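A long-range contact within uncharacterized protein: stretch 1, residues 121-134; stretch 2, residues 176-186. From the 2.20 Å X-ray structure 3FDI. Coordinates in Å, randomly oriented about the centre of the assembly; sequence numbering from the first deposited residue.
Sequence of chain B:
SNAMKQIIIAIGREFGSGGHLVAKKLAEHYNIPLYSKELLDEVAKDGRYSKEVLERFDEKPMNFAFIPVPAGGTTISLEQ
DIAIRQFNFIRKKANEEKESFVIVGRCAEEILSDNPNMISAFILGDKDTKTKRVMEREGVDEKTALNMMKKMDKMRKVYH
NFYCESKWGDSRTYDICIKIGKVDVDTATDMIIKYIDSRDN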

# COMPACT_ATOMS: atom_id res chain seq x y z
N ALA B 121 7.70 -0.27 -20.07
CA ALA B 121 6.62 0.65 -20.29
C ALA B 121 5.39 0.01 -19.67
O ALA B 121 5.18 -1.23 -19.81
CB ALA B 121 6.44 0.91 -21.81
N PHE B 122 4.63 0.81 -18.92
CA PHE B 122 3.33 0.36 -18.40
C PHE B 122 2.21 1.09 -19.13
O PHE B 122 2.21 2.30 -19.18
CB PHE B 122 3.28 0.57 -16.90
CG PHE B 122 2.04 -0.01 -16.24
CD1 PHE B 122 1.01 0.83 -15.83
CD2 PHE B 122 1.96 -1.36 -15.99
CE1 PHE B 122 -0.12 0.34 -15.29
CE2 PHE B 122 0.80 -1.90 -15.42
CZ PHE B 122 -0.25 -1.08 -15.08
N ILE B 123 1.26 0.33 -19.69
CA ILE B 123 0.13 0.87 -20.44
C ILE B 123 -1.14 0.84 -19.59
O ILE B 123 -1.45 -0.16 -18.96
CB ILE B 123 -0.08 0.11 -21.69
CG1 ILE B 123 1.26 -0.05 -22.40
CG2 ILE B 123 -1.13 0.79 -22.62
CD1 ILE B 123 1.74 1.32 -23.04
N LEU B 124 -1.83 1.97 -19.54
CA LEU B 124 -3.02 2.09 -18.77
C LEU B 124 -4.05 2.79 -19.64
O LEU B 124 -3.77 3.14 -20.79
CB LEU B 124 -2.75 2.80 -17.46
CG LEU B 124 -2.09 4.17 -17.33
CD1 LEU B 124 -2.45 4.77 -15.90
CD2 LEU B 124 -0.57 4.21 -17.58
N GLY B 125 -5.28 2.91 -19.15
CA GLY B 125 -6.31 3.65 -19.91
C GLY B 125 -7.30 4.32 -18.98
O GLY B 125 -7.27 4.05 -17.78
N ASP B 126 -8.19 5.18 -19.47
CA ASP B 126 -9.29 5.62 -18.58
C ASP B 126 -10.40 4.59 -18.59
O ASP B 126 -10.43 3.75 -19.47
CB ASP B 126 -9.83 6.98 -18.97
CG ASP B 126 -10.50 6.92 -20.27
OD1 ASP B 126 -9.77 6.88 -21.29
OD2 ASP B 126 -11.75 6.84 -20.28
N LYS B 127 -11.29 4.61 -17.61
CA LYS B 127 -12.38 3.61 -17.55
C LYS B 127 -13.18 3.44 -18.85
O LYS B 127 -13.16 2.35 -19.42
CB LYS B 127 -13.36 3.92 -16.44
CG LYS B 127 -12.89 3.53 -15.06
CD LYS B 127 -14.14 3.21 -14.20
CE LYS B 127 -13.85 3.28 -12.69
NZ LYS B 127 -15.17 3.29 -11.95
N ASP B 128 -13.87 4.49 -19.31
CA ASP B 128 -14.69 4.42 -20.54
C ASP B 128 -13.97 3.67 -21.67
O ASP B 128 -14.48 2.69 -22.22
CB ASP B 128 -15.04 5.81 -21.08
CG ASP B 128 -15.81 6.66 -20.09
OD1 ASP B 128 -16.12 6.17 -18.97
OD2 ASP B 128 -16.11 7.83 -20.44
N THR B 129 -12.75 4.15 -21.98
CA THR B 129 -11.96 3.60 -23.08
C THR B 129 -11.74 2.10 -22.92
O THR B 129 -12.02 1.33 -23.84
CB THR B 129 -10.63 4.33 -23.19
OG1 THR B 129 -10.90 5.73 -23.35
CG2 THR B 129 -9.82 3.84 -24.39
N LYS B 130 -11.24 1.69 -21.74
CA LYS B 130 -11.06 0.27 -21.39
C LYS B 130 -12.37 -0.54 -21.41
O LYS B 130 -12.41 -1.63 -21.97
CB LYS B 130 -10.41 0.09 -19.99
CG LYS B 130 -9.01 0.65 -19.83
CD LYS B 130 -8.33 0.24 -18.53
CE LYS B 130 -8.80 1.05 -17.35
NZ LYS B 130 -7.97 0.80 -16.08
N THR B 131 -13.43 -0.02 -20.80
CA THR B 131 -14.67 -0.79 -20.73
C THR B 131 -15.20 -0.99 -22.13
O THR B 131 -15.76 -2.03 -22.46
CB THR B 131 -15.78 -0.20 -19.79
OG1 THR B 131 -16.78 0.49 -20.56
CG2 THR B 131 -15.24 0.67 -18.72
N LYS B 132 -15.00 0.01 -22.98
CA LYS B 132 -15.50 -0.11 -24.34
C LYS B 132 -14.68 -1.21 -24.99
O LYS B 132 -15.24 -2.15 -25.55
CB LYS B 132 -15.45 1.23 -25.11
CG LYS B 132 -16.86 1.88 -25.37
CD LYS B 132 -16.82 3.41 -25.56
CE LYS B 132 -16.28 4.13 -24.30
NZ LYS B 132 -16.42 5.60 -24.34
N ARG B 133 -13.35 -1.14 -24.87
CA ARG B 133 -12.50 -2.13 -25.56
C ARG B 133 -12.81 -3.55 -25.10
O ARG B 133 -12.87 -4.45 -25.92
CB ARG B 133 -10.99 -1.82 -25.45
CG ARG B 133 -10.08 -3.03 -25.76
CD ARG B 133 -8.64 -2.67 -26.09
NE ARG B 133 -8.37 -1.27 -25.81
CZ ARG B 133 -8.06 -0.35 -26.72
NH1 ARG B 133 -7.86 0.90 -26.31
NH2 ARG B 133 -7.92 -0.66 -28.02
N VAL B 134 -13.00 -3.72 -23.79
CA VAL B 134 -13.29 -5.04 -23.19
C VAL B 134 -14.67 -5.64 -23.60
O VAL B 134 -14.76 -6.82 -23.96
CB VAL B 134 -13.19 -4.98 -21.63
CG1 VAL B 134 -13.67 -6.27 -20.99
CG2 VAL B 134 -11.72 -4.65 -21.17
N ILE B 176 8.65 4.17 -18.71
CA ILE B 176 7.54 4.92 -19.27
C ILE B 176 6.19 4.37 -18.82
O ILE B 176 6.02 3.19 -18.77
CB ILE B 176 7.48 4.80 -20.78
CG1 ILE B 176 8.85 4.90 -21.40
CG2 ILE B 176 6.61 5.89 -21.34
CD1 ILE B 176 8.87 4.55 -22.86
N CYS B 177 5.21 5.23 -18.58
CA CYS B 177 3.82 4.85 -18.42
C CYS B 177 3.03 5.76 -19.29
O CYS B 177 3.28 6.97 -19.28
CB CYS B 177 3.36 5.10 -17.01
SG CYS B 177 4.33 4.17 -15.76
N ILE B 178 2.05 5.21 -20.02
CA ILE B 178 1.23 6.00 -20.93
C ILE B 178 -0.23 5.59 -20.79
O ILE B 178 -0.55 4.37 -20.85
CB ILE B 178 1.70 5.84 -22.38
CG1 ILE B 178 3.20 6.16 -22.48
CG2 ILE B 178 0.98 6.81 -23.27
CD1 ILE B 178 3.82 5.88 -23.86
N LYS B 179 -1.09 6.56 -20.52
CA LYS B 179 -2.54 6.31 -20.36
C LYS B 179 -3.21 6.49 -21.69
O LYS B 179 -3.09 7.57 -22.29
CB LYS B 179 -3.20 7.26 -19.34
CG LYS B 179 -4.70 7.00 -19.08
CD LYS B 179 -5.24 7.88 -17.95
CE LYS B 179 -4.62 7.52 -16.56
NZ LYS B 179 -5.08 8.43 -15.48
N ILE B 180 -3.87 5.45 -22.14
CA ILE B 180 -4.56 5.43 -23.40
C ILE B 180 -5.99 5.85 -23.16
O ILE B 180 -6.68 5.32 -22.33
CB ILE B 180 -4.45 4.06 -24.03
CG1 ILE B 180 -3.00 3.81 -24.40
CG2 ILE B 180 -5.30 3.98 -25.23
CD1 ILE B 180 -2.78 2.76 -25.38
N GLY B 181 -6.40 6.88 -23.87
CA GLY B 181 -7.65 7.57 -23.61
C GLY B 181 -7.58 8.86 -24.39
O GLY B 181 -7.99 8.91 -25.53
N LYS B 182 -7.01 9.90 -23.80
CA LYS B 182 -6.80 11.13 -24.52
C LYS B 182 -5.97 10.90 -25.76
O LYS B 182 -6.00 11.70 -26.65
CB LYS B 182 -6.13 12.16 -23.63
CG LYS B 182 -6.88 12.49 -22.37
CD LYS B 182 -6.20 13.59 -21.58
CE LYS B 182 -6.96 13.95 -20.34
NZ LYS B 182 -6.12 14.29 -19.18
N VAL B 183 -5.24 9.81 -25.81
CA VAL B 183 -4.47 9.44 -27.00
C VAL B 183 -4.69 7.97 -27.34
O VAL B 183 -5.05 7.18 -26.45
CB VAL B 183 -2.98 9.64 -26.82
CG1 VAL B 183 -2.67 11.14 -26.60
CG2 VAL B 183 -2.43 8.74 -25.64
N ASP B 184 -4.48 7.62 -28.62
CA ASP B 184 -4.77 6.26 -29.12
C ASP B 184 -3.53 5.37 -29.03
O ASP B 184 -2.45 5.86 -28.63
CB ASP B 184 -5.33 6.29 -30.57
CG ASP B 184 -4.31 6.80 -31.60
OD1 ASP B 184 -3.09 6.82 -31.34
OD2 ASP B 184 -4.73 7.24 -32.69
N VAL B 185 -3.69 4.10 -29.43
CA VAL B 185 -2.62 3.09 -29.36
C VAL B 185 -1.41 3.42 -30.25
O VAL B 185 -0.27 3.12 -29.91
CB VAL B 185 -3.18 1.64 -29.72
CG1 VAL B 185 -2.07 0.58 -29.68
CG2 VAL B 185 -4.28 1.26 -28.75
N ASP B 186 -1.68 4.00 -31.42
CA ASP B 186 -0.61 4.45 -32.30
C ASP B 186 0.22 5.55 -31.69
O ASP B 186 1.41 5.57 -31.92
CB ASP B 186 -1.15 4.87 -33.64
CG ASP B 186 -1.21 3.72 -34.60
OD1 ASP B 186 -0.75 3.87 -35.73
OD2 ASP B 186 -1.65 2.63 -34.22

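The two stretches meet chiefly as neighbouring parallel β-strands, 121-125 and 176-180, with a smaller contact where each stretch leaves the sheet. Stretch 1 supplies every second residue to the ladder: Phe122 N donates to Ile176 O (2.8 Å) and Phe122 O accepts from Ile178 N (3.0 Å), then Leu124 N donates to Ile178 O (3.0 Å) and Leu124 O accepts from Ile180 N (2.7 Å). Asp126 N extends the pattern to Ile180 O at 3.2 Å, just beyond the strand.

Side chains alternate between the faces. Ala121, Ile123, Ile176, Ile178 and Ile180 share one, where β-branched isoleucines suit extended backbone and bury hydrocarbon; Ile123 CG2 lies 3.8 Å from Ile180 CD1. On the other, Phe122 CB packs 3.9 Å from Cys177 SG, while Leu124 reaches both Cys177 and Lys179, its CD1 3.6 Å from Lys179 CE. Lysine's aliphatic chain thus covers leucine, while its amine bonds elsewhere in the structure.

Past the strand, Asp126 caps the helix through a weak bond from Thr129 N to Asp126 OD2 (3.3 Å), and Thr129 OG1 donates to Asp126 OD1 (2.6 Å). Asp126 OD1 sits 3.2 Å from Gly181 CA, where a β-carbon would clash with it. One helical turn on, Arg133 NH1 approaches Ile180 CG2 at 4.1 Å.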